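Local atomic coordinates of papain-like protease (Human betacoronavirus 2c EMC/2012, PDB entry 4RNA), a protein that is a cysteine protease that probably cleaves the viral polyprotein and removes ubiquitin and ISG15 from host proteins. Residues 189-194 / 234-239; 179-184 / 204-209. All coordinates share one frame; numbering follows the deposited sequence. Where two conformers were deposited one is given.

Contact 1 lies out on the zinc-bearing fingers and contact 2 near their base, and their chemistry is very different. Contact 1 (189-194 / 234-239) is a partly buried pairing of two long antiparallel strands far from the centre of the chain, built from backbone hydrogen bonds, an arginine stacked on a tryptophan and a salt-bridge network. Contact 2 (179-184 / 204-209) lies nearer that centre, is smaller and more superficial, and joins a short strand to a turn through apolar packing and a water. Strand 179-181 precedes strand 186-193 of contact 1 in the chain. The two contacts do not touch; their nearest atoms are about 7 Å apart and their centres 23 Å.

Contact 1: residues 189-194 / 234-239; sequences WREWCN and RHRQLV. With ZN (zinc ion), chain B.
Arg190 with Gln237 and Trp192 with His235 each exchange two backbone hydrogen bonds, pairing strands 189-193 and 234-239 antiparallel. The shortest run from Gln237 N to Arg190 O and from His235 N to Trp192 O, both 2.8 Å.

Charge gathers on the face bearing Trp189 and Glu191. Glu191 divides its carboxylate between two arginines: OE1 forms a salt bridge with Arg234 NH2 (3.1 Å), while OE2 meets Arg236 NH1 at 2.7 Å in a salt bridge whose hydrogen bond is weak and bent (129°). Neither guanidinium is coplanar with the carboxylate; the planes are turned by 83° and 79°. Arg234 NH1 has a further hydrogen bond to Gln229 OE1, and Glu191 OE2 also accepts from the backbone N of Ala64 in the second subunit.

Aromatic packing serves both faces. In the given one of its two conformers, Arg236 extends from CG to NE and lays its guanidinium flat on Trp189. Arg236 NH2 lies 3.7 Å from Trp189 CD2, and CZ makes an off-centre cation-pi contact with the six-membered ring. Leu238 CB covers the opposite face of the indole in a CH-pi contact. On the other side of the sheet, His235 CB sits over the six-membered ring of Trp192, 3.4 Å from the centroid, while Gln237 CB meets the rim at Trp192 CZ3 (3.7 Å).

Cys193 SG binds the zinc ion (2.4 Å) with Cys196, Cys228 and Cys230, the four-cysteine site of the fingers in this protease family. Strand 197-204 flanks strand 186-193, strand 224-227 flanks strand 233-242, and helix 217-221 covers Trp189 and Leu238 through Leu220.

Contact 2: residues 179-184 / 204-209; sequences AELCCS and QGLKAC
Leu206 and Leu181 carry this contact, their side chains crossing between strand 179-181 and the turn that follows strand 197-204. The packing is apolar. One branch of Leu206, CD2, lies 3.8 Å from Leu181 CD1. The other, CD1, is anti to CA (chi2 -178°) and reaches Ala179, where it meets both CB (3.6 Å) and the carbonyl O (3.2 Å).

Leu181 answers with a second branch of its own. Its CD2 rests against the backbone of Gly205, 3.9 Å from its C atom, and against Cys209 SG at 4.0 Å. Gly205 has a positive phi of 62°, a backbone shape that glycine adopts readily.

The turn is a short 3-10 segment, residues 206-208, in which Cys209 N donates to Leu206 O and a weaker bond runs from Ala208 N to Gly205 O. It fills the gap between strand 197-204 of the fingers and strand 210-212, while residues 179-184 lead from helix 168-176 towards the first finger strand, 186-193. The contact therefore lies near the base of the fingers.

Polar bridging falls to a water, which accepts from Leu206 N (3.1 Å) and, weakly, from Leu181 N (3.4 Å), linking the two backbones beside the leucines. Glu180 OE1 forms a salt bridge with Lys129 NZ of strand 128-130, the antiparallel partner of strand 179-181. Pro244 packs on both Leu181 and Cys209, and Trp245 of strand 245-250 touches Leu206 and Cys209.

Contact 1: residues 189-194 / 234-239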
loop_
_atom_site.group_PDB
_atom_site.type_symbol
_atom_site.label_atom_id
_atom_site.label_comp_id
_atom_site.label_asym_id
_atom_site.label_seq_id
_atom_site.Cartn_x
_atom_site.Cartn_y
_atom_site.Cartn_z
ATOM N N TRP A 189 -14.844 -16.301 19.101
ATOM C CA TRP A 189 -13.954 -17.449 19.158
ATOM C C TRP A 189 -13.722 -17.846 20.586
ATOM O O TRP A 189 -13.570 -16.999 21.468
ATOM C CB TRP A 189 -12.601 -17.133 18.502
ATOM C CG TRP A 189 -12.738 -16.907 17.027
ATOM C CD1 TRP A 189 -12.919 -15.699 16.381
ATOM C CD2 TRP A 189 -12.730 -17.926 15.960
ATOM N NE1 TRP A 189 -13.036 -15.885 15.025
ATOM C CE2 TRP A 189 -12.904 -17.195 14.705
ATOM C CE3 TRP A 189 -12.595 -19.319 15.926
ATOM C CZ2 TRP A 189 -12.933 -17.839 13.470
ATOM C CZ3 TRP A 189 -12.644 -19.962 14.673
ATOM C CH2 TRP A 189 -12.825 -19.223 13.478
ATOM N N ARG A 190 -13.756 -19.143 20.839
ATOM C CA ARG A 190 -13.404 -19.623 22.165
ATOM C C ARG A 190 -12.186 -20.515 21.999
ATOM O O ARG A 190 -12.096 -21.391 21.054
ATOM C CB ARG A 190 -14.577 -20.332 22.855
ATOM C CG ARG A 190 -14.249 -20.900 24.250
ATOM C CD ARG A 190 -15.541 -21.363 24.939
ATOM N NE ARG A 190 -16.351 -20.207 25.298
ATOM C CZ ARG A 190 -17.663 -20.221 25.487
ATOM N NH1 ARG A 190 -18.347 -21.349 25.342
ATOM N NH2 ARG A 190 -18.292 -19.092 25.809
ATOM N N GLU A 191 -11.228 -20.263 22.892
ATOM C CA GLU A 191 -10.038 -21.093 23.008
ATOM C C GLU A 191 -10.084 -21.757 24.412
ATOM O O GLU A 191 -10.308 -21.080 25.433
ATOM C CB GLU A 191 -8.790 -20.222 22.820
ATOM C CG GLU A 191 -8.637 -19.777 21.380
ATOM C CD GLU A 191 -7.318 -19.062 21.056
ATOM O OE1 GLU A 191 -6.503 -18.799 21.973
ATOM O OE2 GLU A 191 -7.101 -18.766 19.845
ATOM N N TRP A 192 -9.900 -23.073 24.474
ATOM C CA TRP A 192 -9.947 -23.705 25.809
ATOM C C TRP A 192 -9.094 -24.927 25.964
ATOM O O TRP A 192 -8.740 -25.627 24.984
ATOM C CB TRP A 192 -11.395 -23.967 26.269
ATOM C CG TRP A 192 -11.974 -25.172 25.604
ATOM C CD1 TRP A 192 -12.085 -26.477 26.126
ATOM C CD2 TRP A 192 -12.485 -25.261 24.223
ATOM N NE1 TRP A 192 -12.628 -27.335 25.196
ATOM C CE2 TRP A 192 -12.886 -26.672 24.025
ATOM C CE3 TRP A 192 -12.614 -24.355 23.155
ATOM C CZ2 TRP A 192 -13.412 -27.128 22.810
ATOM C CZ3 TRP A 192 -13.140 -24.813 21.924
ATOM C CH2 TRP A 192 -13.581 -26.154 21.768
ATOM N N CYS A 193 -8.738 -25.140 27.224
ATOM C CA CYS A 193 -8.194 -26.376 27.739
ATOM C C CYS A 193 -9.018 -26.752 28.998
ATOM O O CYS A 193 -9.288 -25.898 29.835
ATOM C CB CYS A 193 -6.748 -26.159 28.176
ATOM S SG CYS A 193 -6.030 -27.569 29.083
ATOM N N ASN A 194 -9.300 -28.042 29.125
ATOM C CA ASN A 194 -10.173 -28.597 30.163
ATOM C C ASN A 194 -9.464 -28.546 31.500
ATOM O O ASN A 194 -10.123 -28.558 32.550
ATOM C CB ASN A 194 -10.674 -29.986 29.728
ATOM C CG ASN A 194 -11.543 -29.887 28.470
ATOM O OD1 ASN A 194 -12.316 -28.958 28.383
ATOM N ND2 ASN A 194 -11.360 -30.786 27.463
ATOM N N ARG A 234 -5.379 -28.336 23.601
ATOM C CA ARG A 234 -5.907 -26.979 23.604
ATOM C C ARG A 234 -6.804 -26.932 22.362
ATOM O O ARG A 234 -6.429 -27.462 21.353
ATOM C CB ARG A 234 -4.722 -26.045 23.318
ATOM C CG ARG A 234 -4.439 -25.046 24.361
ATOM C CD ARG A 234 -3.439 -24.064 23.798
ATOM N NE ARG A 234 -4.223 -22.879 23.551
ATOM C CZ ARG A 234 -4.096 -21.703 24.190
ATOM N NH1 ARG A 234 -3.125 -21.485 25.106
ATOM N NH2 ARG A 234 -4.897 -20.695 23.853
ATOM N N HIS A 235 -7.968 -26.307 22.432
ATOM C CA HIS A 235 -8.841 -26.216 21.254
ATOM C C HIS A 235 -9.215 -24.799 20.872
ATOM O O HIS A 235 -9.230 -23.897 21.697
ATOM C CB HIS A 235 -10.159 -26.940 21.547
ATOM C CG HIS A 235 -9.974 -28.315 22.081
ATOM N ND1 HIS A 235 -9.699 -29.371 21.270
ATOM C CD2 HIS A 235 -9.976 -28.797 23.384
ATOM C CE1 HIS A 235 -9.578 -30.508 22.012
ATOM N NE2 HIS A 235 -9.715 -30.155 23.322
ATOM N N ARG A 236 -9.545 -24.568 19.621
ATOM C CA ARG A 236 -10.037 -23.260 19.172
ATOM C C ARG A 236 -11.319 -23.507 18.370
ATOM O O ARG A 236 -11.293 -24.333 17.405
ATOM C CB ARG A 236 -8.940 -22.602 18.287
ATOM C CG ARG A 236 -9.359 -21.471 17.350
ATOM C CD ARG A 236 -8.130 -20.672 16.872
ATOM N NE ARG A 236 -8.468 -19.512 16.034
ATOM C CZ ARG A 236 -8.790 -18.306 16.492
ATOM N NH1 ARG A 236 -8.796 -18.040 17.805
ATOM N NH2 ARG A 236 -9.083 -17.342 15.623
ATOM N N GLN A 237 -12.385 -22.819 18.705
ATOM C CA GLN A 237 -13.609 -22.993 17.925
ATOM C C GLN A 237 -14.459 -21.758 17.877
ATOM O O GLN A 237 -14.586 -21.048 18.881
ATOM C CB GLN A 237 -14.421 -24.218 18.457
ATOM C CG GLN A 237 -15.682 -24.549 17.689
ATOM C CD GLN A 237 -16.300 -25.861 18.149
ATOM O OE1 GLN A 237 -15.598 -26.789 18.600
ATOM N NE2 GLN A 237 -17.624 -25.922 18.079
ATOM N N LEU A 238 -15.064 -21.489 16.709
ATOM C CA LEU A 238 -16.109 -20.456 16.612
ATOM C C LEU A 238 -17.432 -20.813 17.406
ATOM O O LEU A 238 -18.068 -21.827 17.160
ATOM C CB LEU A 238 -16.399 -20.188 15.119
ATOM C CG LEU A 238 -17.387 -19.045 14.817
ATOM C CD1 LEU A 238 -16.925 -17.649 15.317
ATOM C CD2 LEU A 238 -17.667 -19.062 13.306
ATOM N N VAL A 239 -17.810 -20.012 18.403
ATOM C CA VAL A 239 -19.000 -20.363 19.168
ATOM C C VAL A 239 -20.223 -19.435 18.914
ATOM O O VAL A 239 -21.395 -19.819 19.151
ATOM C CB VAL A 239 -18.697 -20.460 20.675
ATOM C CG1 VAL A 239 -17.809 -21.702 20.928
ATOM C CG2 VAL A 239 -18.045 -19.170 21.167
HETATM ZN ZN ZN B . -3.779 -26.838 29.345
#

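Contact 2: residues 179-184 / 204-209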
loop_
_atom_site.group_PDB
_atom_site.type_symbol
_atom_site.label_atom_id
_atom_site.label_comp_id
_atom_site.label_asym_id
_atom_site.label_seq_id
_atom_site.Cartn_x
_atom_site.Cartn_y
_atom_site.Cartn_z
ATOM N N ALA A 179 -13.885 0.847 5.432
ATOM C CA ALA A 179 -15.341 0.865 5.432
ATOM C C ALA A 179 -15.827 0.598 6.839
ATOM O O ALA A 179 -15.055 0.170 7.700
ATOM C CB ALA A 179 -15.917 -0.174 4.456
ATOM N N GLU A 180 -17.098 0.826 7.075
ATOM C CA GLU A 180 -17.668 0.391 8.332
ATOM C C GLU A 180 -19.078 -0.155 8.063
ATOM O O GLU A 180 -19.741 0.161 7.051
ATOM C CB GLU A 180 -17.716 1.532 9.346
ATOM C CG GLU A 180 -18.914 2.456 9.117
ATOM C CD GLU A 180 -18.871 3.745 9.935
ATOM O OE1 GLU A 180 -19.286 4.780 9.364
ATOM O OE2 GLU A 180 -18.424 3.736 11.125
ATOM N N LEU A 181 -19.506 -1.008 8.967
ATOM C CA LEU A 181 -20.767 -1.691 8.815
ATOM C C LEU A 181 -21.844 -0.766 9.367
ATOM O O LEU A 181 -21.621 -0.123 10.392
ATOM C CB LEU A 181 -20.700 -2.958 9.675
ATOM C CG LEU A 181 -21.621 -4.071 9.204
ATOM C CD1 LEU A 181 -21.248 -4.490 7.778
ATOM C CD2 LEU A 181 -21.465 -5.228 10.197
ATOM N N CYS A 182 -22.999 -0.711 8.725
ATOM C CA CYS A 182 -24.125 0.134 9.193
ATOM C C CYS A 182 -25.085 -0.617 10.120
ATOM O O CYS A 182 -26.142 -0.125 10.438
ATOM C CB CYS A 182 -24.894 0.663 7.989
ATOM S SG CYS A 182 -23.854 1.737 6.956
ATOM N N CYS A 183 -24.720 -1.824 10.523
ATOM C CA CYS A 183 -25.526 -2.629 11.429
ATOM C C CYS A 183 -24.566 -3.317 12.428
ATOM O O CYS A 183 -23.352 -3.100 12.345
ATOM C CB CYS A 183 -26.358 -3.640 10.612
ATOM S SG CYS A 183 -25.495 -4.881 9.576
ATOM N N SER A 184 -25.094 -4.145 13.340
ATOM C CA SER A 184 -24.322 -4.979 14.249
ATOM C C SER A 184 -23.705 -6.187 13.562
ATOM O O SER A 184 -24.333 -6.760 12.665
ATOM C CB SER A 184 -25.300 -5.571 15.245
ATOM O OG SER A 184 -25.391 -4.693 16.321
ATOM N N GLN A 204 -16.141 -7.475 16.283
ATOM C CA GLN A 204 -17.381 -6.748 15.950
ATOM C C GLN A 204 -17.257 -5.993 14.640
ATOM O O GLN A 204 -16.155 -5.792 14.176
ATOM C CB GLN A 204 -17.692 -5.707 17.026
ATOM C CG GLN A 204 -17.368 -6.249 18.397
ATOM C CD GLN A 204 -17.935 -5.395 19.473
ATOM O OE1 GLN A 204 -19.153 -5.279 19.589
ATOM N NE2 GLN A 204 -17.062 -4.799 20.283
ATOM N N GLY A 205 -18.392 -5.557 14.090
ATOM C CA GLY A 205 -18.435 -4.808 12.831
ATOM C C GLY A 205 -17.907 -5.583 11.653
ATOM O O GLY A 205 -18.064 -6.832 11.540
ATOM N N LEU A 206 -17.261 -4.850 10.755
ATOM C CA LEU A 206 -16.681 -5.468 9.580
ATOM C C LEU A 206 -15.714 -6.575 9.873
ATOM O O LEU A 206 -15.631 -7.510 9.098
ATOM C CB LEU A 206 -15.960 -4.416 8.722
ATOM C CG LEU A 206 -16.899 -3.701 7.787
ATOM C CD1 LEU A 206 -16.083 -2.728 6.955
ATOM C CD2 LEU A 206 -17.567 -4.705 6.888
ATOM N N LYS A 207 -14.943 -6.446 10.954
ATOM C CA LYS A 207 -14.001 -7.489 11.375
ATOM C C LYS A 207 -14.639 -8.854 11.601
ATOM O O LYS A 207 -14.009 -9.885 11.303
ATOM C CB LYS A 207 -13.189 -7.074 12.616
ATOM C CG LYS A 207 -12.259 -5.898 12.315
ATOM C CD LYS A 207 -11.147 -5.733 13.348
ATOM C CE LYS A 207 -11.647 -5.183 14.690
ATOM N NZ LYS A 207 -11.984 -3.721 14.719
ATOM N N ALA A 208 -15.876 -8.859 12.110
ATOM C CA ALA A 208 -16.691 -10.074 12.242
ATOM C C ALA A 208 -17.170 -10.667 10.877
ATOM O O ALA A 208 -17.704 -11.747 10.854
ATOM C CB ALA A 208 -17.896 -9.816 13.173
ATOM N N CYS A 209 -16.928 -9.979 9.750
ATOM C CA CYS A 209 -17.546 -10.384 8.511
ATOM C C CYS A 209 -16.555 -10.843 7.516
ATOM O O CYS A 209 -16.994 -11.114 6.410
ATOM C CB CYS A 209 -18.374 -9.284 7.814
ATOM S SG CYS A 209 -19.633 -8.471 8.826
HETATM O O HOH W 1 -17.326 -1.797 11.406
#